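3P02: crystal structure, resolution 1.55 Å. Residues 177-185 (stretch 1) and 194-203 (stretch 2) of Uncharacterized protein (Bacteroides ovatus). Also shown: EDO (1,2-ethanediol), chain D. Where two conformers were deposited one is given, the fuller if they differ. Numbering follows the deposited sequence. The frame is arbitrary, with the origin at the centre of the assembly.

Stretch 1 177-185: KFSSTEIKL
Stretch 2 (194-203) FFYAGQRTED

Two strands can associate without a direct backbone hydrogen bond if side chains, a turn and water share the work. Here strands 182-185 and 194-196 run roughly antiparallel (142°, closest approach 5.7 Å), burying 446 Å² in all; CA atoms of Leu 185 and Phe 195 lie 5.0 Å apart, those of Ser 180 and Gln 199 6.5 Å.

The CA-to-CB bond of Phe 178 (phi/psi -162/159; chi1 p, chi2 89°) points toward a type I' turn, Ala 197 to Arg 200. Its CD1 lies 3.5 Å from Gln 199 CG; ethanediol C2 lies over one face, 3.6 Å from Phe 178 CD2. Positive phi favours glycine at Gly 198 (60/37); a CB would crowd Arg 200 NH1. Ser 179 (-164/163) accepts a weak hydrogen bond at O from NE2 of Gln 199 (67/11; m, t, chi3 -54°), 3.0 Å.

Buried, apolar Ile 183 (-128/119; m, t) packs CG2 3.6 Å from CB of Phe 195 (-129/176; p, chi2 -82°), as does Leu 185 (-102/111; chi -89°, 42°) with CD1 at 3.9 Å. Water 1 O donates to Lys 184 O (2.7 Å) and accepts from Tyr 196 N (3.1 Å). Opposite charges pair Lys 184 NZ (-84/134; t, t, m, t) with Glu 202 OE2 (p, t), a long 3.7 Å salt bridge; water 2 also links them.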

ATOM      1  N   LYS A 177      -3.129 -26.183  11.164  1.00 10.95           N
ATOM      2  CA  LYS A 177      -4.062 -25.398  11.979  1.00 10.33           C
ATOM      3  C   LYS A 177      -4.554 -24.183  11.222  1.00 14.37           C
ATOM      4  O   LYS A 177      -5.703 -23.767  11.398  1.00 15.29           O
ATOM      5  CB  LYS A 177      -3.418 -24.984  13.316  1.00 12.32           C
ATOM      6  CG  LYS A 177      -3.084 -26.202  14.193  1.00 11.54           C
ATOM      7  CD  LYS A 177      -4.341 -26.939  14.650  1.00 13.46           C
ATOM      8  CE  LYS A 177      -3.993 -28.311  15.188  1.00 21.65           C
ATOM      9  NZ  LYS A 177      -5.242 -29.078  15.491  1.00 24.36           N
ATOM     10  N   PHE A 178      -3.695 -23.597  10.388  1.00 10.06           N
ATOM     11  CA  PHE A 178      -4.110 -22.442   9.607  1.00  8.69           C
ATOM     12  C   PHE A 178      -3.163 -22.199   8.434  1.00 12.53           C
ATOM     13  O   PHE A 178      -1.992 -22.588   8.485  1.00 11.96           O
ATOM     14  CB  PHE A 178      -4.185 -21.163  10.484  1.00 10.05           C
ATOM     15  CG  PHE A 178      -2.860 -20.716  11.059  1.00 10.49           C
ATOM     16  CD1 PHE A 178      -2.030 -19.843  10.351  1.00 11.38           C
ATOM     17  CD2 PHE A 178      -2.463 -21.124  12.332  1.00 13.51           C
ATOM     18  CE1 PHE A 178      -0.810 -19.419  10.891  1.00 12.09           C
ATOM     19  CE2 PHE A 178      -1.241 -20.711  12.866  1.00 14.18           C
ATOM     20  CZ  PHE A 178      -0.430 -19.845  12.153  1.00 12.90           C
ATOM     21  N   SER A 179      -3.659 -21.468   7.427  1.00 12.25           N
ATOM     22  CA  SER A 179      -2.861 -20.944   6.314  1.00 10.59           C
ATOM     23  C   SER A 179      -3.696 -19.868   5.637  1.00 12.21           C
ATOM     24  O   SER A 179      -4.924 -19.833   5.815  1.00 12.06           O
ATOM     25  CB  SER A 179      -2.396 -22.010   5.315  1.00 11.64           C
ATOM     26  OG  SER A 179      -3.496 -22.538   4.585  1.00 13.95           O
ATOM     27  N   SER A 180      -3.042 -19.031   4.833  1.00  9.65           N
ATOM     28  CA  SER A 180      -3.727 -17.958   4.109  1.00  9.99           C
ATOM     29  C   SER A 180      -3.385 -18.043   2.651  1.00 12.33           C
ATOM     30  O   SER A 180      -2.198 -18.181   2.325  1.00 11.30           O
ATOM     31  CB  SER A 180      -3.300 -16.602   4.666  1.00 13.19           C
ATOM     32  OG  SER A 180      -3.590 -16.515   6.056  1.00 13.83           O
ATOM     33  N   THR A 181      -4.385 -17.911   1.764  1.00  9.68           N
ATOM     34  CA  THR A 181      -4.121 -17.998   0.324  0.50  9.40           C
ATOM     35  C   THR A 181      -3.230 -16.861  -0.130  1.00 11.02           C
ATOM     36  O   THR A 181      -2.391 -17.074  -1.031  1.00 10.01           O
ATOM     37  CB  THR A 181      -5.410 -18.030  -0.519  0.50 18.68           C
ATOM     38  OG1 THR A 181      -6.135 -16.822  -0.334  0.50 21.53           O
ATOM     39  CG2 THR A 181      -6.278 -19.222  -0.224  0.50 16.77           C
ATOM     40  N   GLU A 182      -3.390 -15.678   0.478  1.00  9.24           N
ATOM     41  CA  GLU A 182      -2.572 -14.526   0.162  0.50  8.77           C
ATOM     42  C   GLU A 182      -1.917 -13.990   1.426  1.00 12.02           C
ATOM     43  O   GLU A 182      -2.583 -13.893   2.471  1.00 11.23           O
ATOM     44  CB  GLU A 182      -3.455 -13.453  -0.477  0.50  9.93           C
ATOM     45  CG  GLU A 182      -2.690 -12.249  -0.968  0.50  7.99           C
ATOM     46  CD  GLU A 182      -3.620 -11.277  -1.659  0.50 20.38           C
ATOM     47  OE1 GLU A 182      -3.965 -11.514  -2.842  0.50 11.55           O
ATOM     48  OE2 GLU A 182      -4.037 -10.301  -0.998  0.50 16.49           O
ATOM     49  N   ILE A 183      -0.643 -13.641   1.331  1.00  9.22           N
ATOM     50  CA  ILE A 183       0.106 -13.013   2.403  1.00  8.49           C
ATOM     51  C   ILE A 183       0.731 -11.769   1.796  1.00 12.26           C
ATOM     52  O   ILE A 183       1.497 -11.881   0.829  1.00 10.10           O
ATOM     53  CB  ILE A 183       1.152 -13.946   3.051  1.00 10.88           C
ATOM     54  CG1 ILE A 183       0.423 -15.068   3.864  1.00 12.15           C
ATOM     55  CG2 ILE A 183       2.124 -13.125   3.950  1.00 11.96           C
ATOM     56  CD1 ILE A 183       1.328 -16.074   4.495  1.00 17.13           C
ATOM     57  N   LYS A 184       0.382 -10.605   2.330  1.00  9.81           N
ATOM     58  CA  LYS A 184       0.958  -9.344   1.840  1.00  8.13           C
ATOM     59  C   LYS A 184       2.298  -9.066   2.487  1.00 10.78           C
ATOM     60  O   LYS A 184       2.445  -9.178   3.721  1.00 10.64           O
ATOM     61  CB  LYS A 184       0.019  -8.175   2.143  1.00  9.23           C
ATOM     62  CG  LYS A 184       0.292  -6.938   1.277  1.00 22.63           C
ATOM     63  CD  LYS A 184      -0.783  -5.863   1.433  1.00 32.14           C
ATOM     64  CE  LYS A 184      -2.154  -6.270   0.945  1.00 36.56           C
ATOM     65  NZ  LYS A 184      -3.058  -5.094   0.818  1.00 41.14           N
ATOM     66  N   LEU A 185       3.282  -8.679   1.665  1.00  7.41           N
ATOM     67  CA  LEU A 185       4.598  -8.262   2.140  1.00  7.65           C
ATOM     68  C   LEU A 185       4.599  -6.736   2.064  1.00  9.65           C
ATOM     69  O   LEU A 185       4.484  -6.170   0.970  1.00 10.60           O
ATOM     70  CB  LEU A 185       5.741  -8.900   1.299  1.00  7.93           C
ATOM     71  CG  LEU A 185       6.252 -10.285   1.791  1.00 13.28           C
ATOM     72  CD1 LEU A 185       5.162 -11.223   2.220  1.00 13.85           C
ATOM     73  CD2 LEU A 185       7.263 -10.923   0.817  1.00 11.55           C
ATOM     74  N   PHE A 194       7.866  -6.756   5.661  1.00  8.35           N
ATOM     75  CA  PHE A 194       7.341  -7.548   6.768  1.00  7.75           C
ATOM     76  C   PHE A 194       6.004  -8.120   6.372  1.00  9.28           C
ATOM     77  O   PHE A 194       5.311  -7.562   5.521  1.00  8.79           O
ATOM     78  CB  PHE A 194       7.198  -6.765   8.075  1.00  8.50           C
ATOM     79  CG  PHE A 194       6.220  -5.623   8.033  1.00  8.28           C
ATOM     80  CD1 PHE A 194       4.863  -5.829   8.306  1.00 10.80           C
ATOM     81  CD2 PHE A 194       6.655  -4.327   7.757  1.00 11.75           C
ATOM     82  CE1 PHE A 194       3.962  -4.750   8.307  1.00 12.17           C
ATOM     83  CE2 PHE A 194       5.748  -3.257   7.727  1.00 13.48           C
ATOM     84  CZ  PHE A 194       4.413  -3.474   8.011  1.00 10.94           C
ATOM     85  N   PHE A 195       5.652  -9.231   6.979  1.00  6.53           N
ATOM     86  CA  PHE A 195       4.328  -9.795   6.847  1.00  6.95           C
ATOM     87  C   PHE A 195       3.870 -10.025   8.276  1.00  9.97           C
ATOM     88  O   PHE A 195       4.664  -9.839   9.208  1.00 11.04           O
ATOM     89  CB  PHE A 195       4.315 -11.073   5.988  1.00  8.62           C
ATOM     90  CG  PHE A 195       5.037 -12.264   6.583  1.00  8.88           C
ATOM     91  CD1 PHE A 195       6.426 -12.395   6.465  1.00 10.04           C
ATOM     92  CD2 PHE A 195       4.336 -13.237   7.285  1.00 10.08           C
ATOM     93  CE1 PHE A 195       7.103 -13.468   7.073  1.00 12.65           C
ATOM     94  CE2 PHE A 195       5.011 -14.342   7.852  1.00 11.17           C
ATOM     95  CZ  PHE A 195       6.382 -14.442   7.732  1.00 11.05           C
ATOM     96  N   TYR A 196       2.631 -10.478   8.455  1.00  7.67           N
ATOM     97  CA  TYR A 196       2.156 -10.768   9.801  1.00  8.49           C
ATOM     98  C   TYR A 196       2.020 -12.272  10.027  1.00 10.92           C
ATOM     99  O   TYR A 196       1.427 -12.967   9.206  1.00 10.03           O
ATOM    100  CB  TYR A 196       0.777 -10.121  10.059  1.00  9.91           C
ATOM    101  CG  TYR A 196       0.734  -8.627   9.838  1.00  8.98           C
ATOM    102  CD1 TYR A 196       1.423  -7.756  10.680  1.00  9.75           C
ATOM    103  CD2 TYR A 196      -0.003  -8.081   8.786  1.00 10.56           C
ATOM    104  CE1 TYR A 196       1.391  -6.371  10.471  1.00  8.97           C
ATOM    105  CE2 TYR A 196      -0.078  -6.702   8.595  1.00 11.04           C
ATOM    106  CZ  TYR A 196       0.620  -5.852   9.438  1.00  9.38           C
ATOM    107  OH  TYR A 196       0.533  -4.504   9.216  1.00 10.57           O
ATOM    108  N   ALA A 197       2.511 -12.749  11.166  1.00  8.77           N
ATOM    109  CA  ALA A 197       2.325 -14.128  11.556  1.00  8.18           C
ATOM    110  C   ALA A 197       0.866 -14.366  12.035  1.00 10.34           C
ATOM    111  O   ALA A 197       0.131 -13.401  12.316  1.00 10.17           O
ATOM    112  CB  ALA A 197       3.296 -14.476  12.687  1.00  8.99           C
ATOM    113  N   GLY A 198       0.486 -15.647  12.171  1.00 10.06           N
ATOM    114  CA  GLY A 198      -0.802 -16.011  12.767  1.00 10.54           C
ATOM    115  C   GLY A 198      -2.072 -15.515  12.112  1.00 14.52           C
ATOM    116  O   GLY A 198      -3.046 -15.187  12.810  1.00 14.58           O
ATOM    117  N   GLN A 199      -2.070 -15.484  10.774  1.00 12.07           N
ATOM    118  CA  GLN A 199      -3.205 -15.093   9.923  1.00 13.24           C
ATOM    119  C   GLN A 199      -3.572 -13.609  10.042  1.00 16.54           C
ATOM    120  O   GLN A 199      -4.586 -13.185   9.483  1.00 16.70           O
ATOM    121  CB  GLN A 199      -4.441 -15.973  10.175  1.00 15.61           C
ATOM    122  CG  GLN A 199      -4.321 -17.323   9.534  1.00 24.10           C
ATOM    123  CD  GLN A 199      -5.647 -18.020   9.455  1.00 32.74           C
ATOM    124  OE1 GLN A 199      -6.338 -18.179  10.458  1.00 25.54           O
ATOM    125  NE2 GLN A 199      -6.002 -18.482   8.263  1.00 23.51           N
ATOM    126  N   ARG A 200      -2.718 -12.804  10.692  1.00 11.13           N
ATOM    127  CA  ARG A 200      -3.001 -11.373  10.798  1.00 11.22           C
ATOM    128  C   ARG A 200      -2.884 -10.704   9.416  1.00 13.99           C
ATOM    129  O   ARG A 200      -2.160 -11.159   8.515  1.00 11.73           O
ATOM    130  CB  ARG A 200      -2.068 -10.683  11.824  1.00  9.42           C
ATOM    131  CG  ARG A 200      -2.617 -10.618  13.265  1.00 11.06           C
ATOM    132  CD  ARG A 200      -2.960 -11.996  13.832  1.00 13.67           C
ATOM    133  NE  ARG A 200      -3.333 -11.904  15.234  1.00 14.78           N
ATOM    134  CZ  ARG A 200      -3.415 -12.949  16.055  1.00 16.56           C
ATOM    135  NH1 ARG A 200      -3.227 -14.185  15.594  1.00 14.84           N
ATOM    136  NH2 ARG A 200      -3.723 -12.773  17.330  1.00 15.37           N
ATOM    137  N   THR A 201      -3.632  -9.615   9.239  1.00 10.85           N
ATOM    138  CA  THR A 201      -3.624  -8.823   8.009  1.00  9.43           C
ATOM    139  C   THR A 201      -3.742  -7.366   8.421  1.00 10.07           C
ATOM    140  O   THR A 201      -3.939  -7.073   9.609  1.00  9.11           O
ATOM    141  CB  THR A 201      -4.812  -9.205   7.062  1.00 15.08           C
ATOM    142  OG1 THR A 201      -6.014  -8.706   7.664  1.00 11.74           O
ATOM    143  CG2 THR A 201      -4.955 -10.732   6.791  1.00 13.52           C
ATOM    144  N   GLU A 202      -3.809  -6.469   7.428  1.00  9.02           N
ATOM    145  CA  GLU A 202      -4.065  -5.047   7.626  1.00  9.53           C
ATOM    146  C   GLU A 202      -5.386  -4.808   8.419  1.00 13.49           C
ATOM    147  O   GLU A 202      -5.536  -3.752   9.026  1.00 15.48           O
ATOM    148  CB  GLU A 202      -4.122  -4.357   6.247  1.00 12.56           C
ATOM    149  CG  GLU A 202      -5.254  -4.856   5.351  1.00 20.12           C
ATOM    150  CD  GLU A 202      -5.445  -4.105   4.045  1.00 47.53           C
ATOM    151  OE1 GLU A 202      -5.086  -2.906   3.974  1.00 37.41           O
ATOM    152  OE2 GLU A 202      -5.969  -4.718   3.089  1.00 46.83           O
ATOM    153  N   ASP A 203      -6.326  -5.785   8.431  1.00  9.11           N
ATOM    154  CA  ASP A 203      -7.622  -5.628   9.091  1.00  9.76           C
ATOM    155  C   ASP A 203      -7.642  -6.075  10.534  1.00 11.84           C
ATOM    156  O   ASP A 203      -8.695  -5.981  11.172  1.00 12.95           O
ATOM    157  CB  ASP A 203      -8.715  -6.400   8.337  1.00 11.68           C
ATOM    158  CG  ASP A 203      -9.001  -5.909   6.927  1.00 19.26           C
ATOM    159  OD1 ASP A 203      -8.713  -4.722   6.637  1.00 15.94           O
ATOM    160  OD2 ASP A 203      -9.355  -6.743   6.082  1.00 24.79           O
TER
HETATM  161  C1  EDO D   3      -4.980 -17.373  14.509  1.00 50.21           C
HETATM  162  O1  EDO D   3      -5.184 -16.147  13.798  1.00 52.36           O
HETATM  163  C2  EDO D   3      -4.644 -18.499  13.539  1.00 48.52           C
HETATM  164  O2  EDO D   3      -5.843 -18.976  12.914  1.00 51.03           O
HETATM  165  O   HOH W   1       1.031  -9.788   5.946  1.00 24.75           O
HETATM  166  O   HOH W   2      -1.853  -3.263   3.006  1.00 59.54           O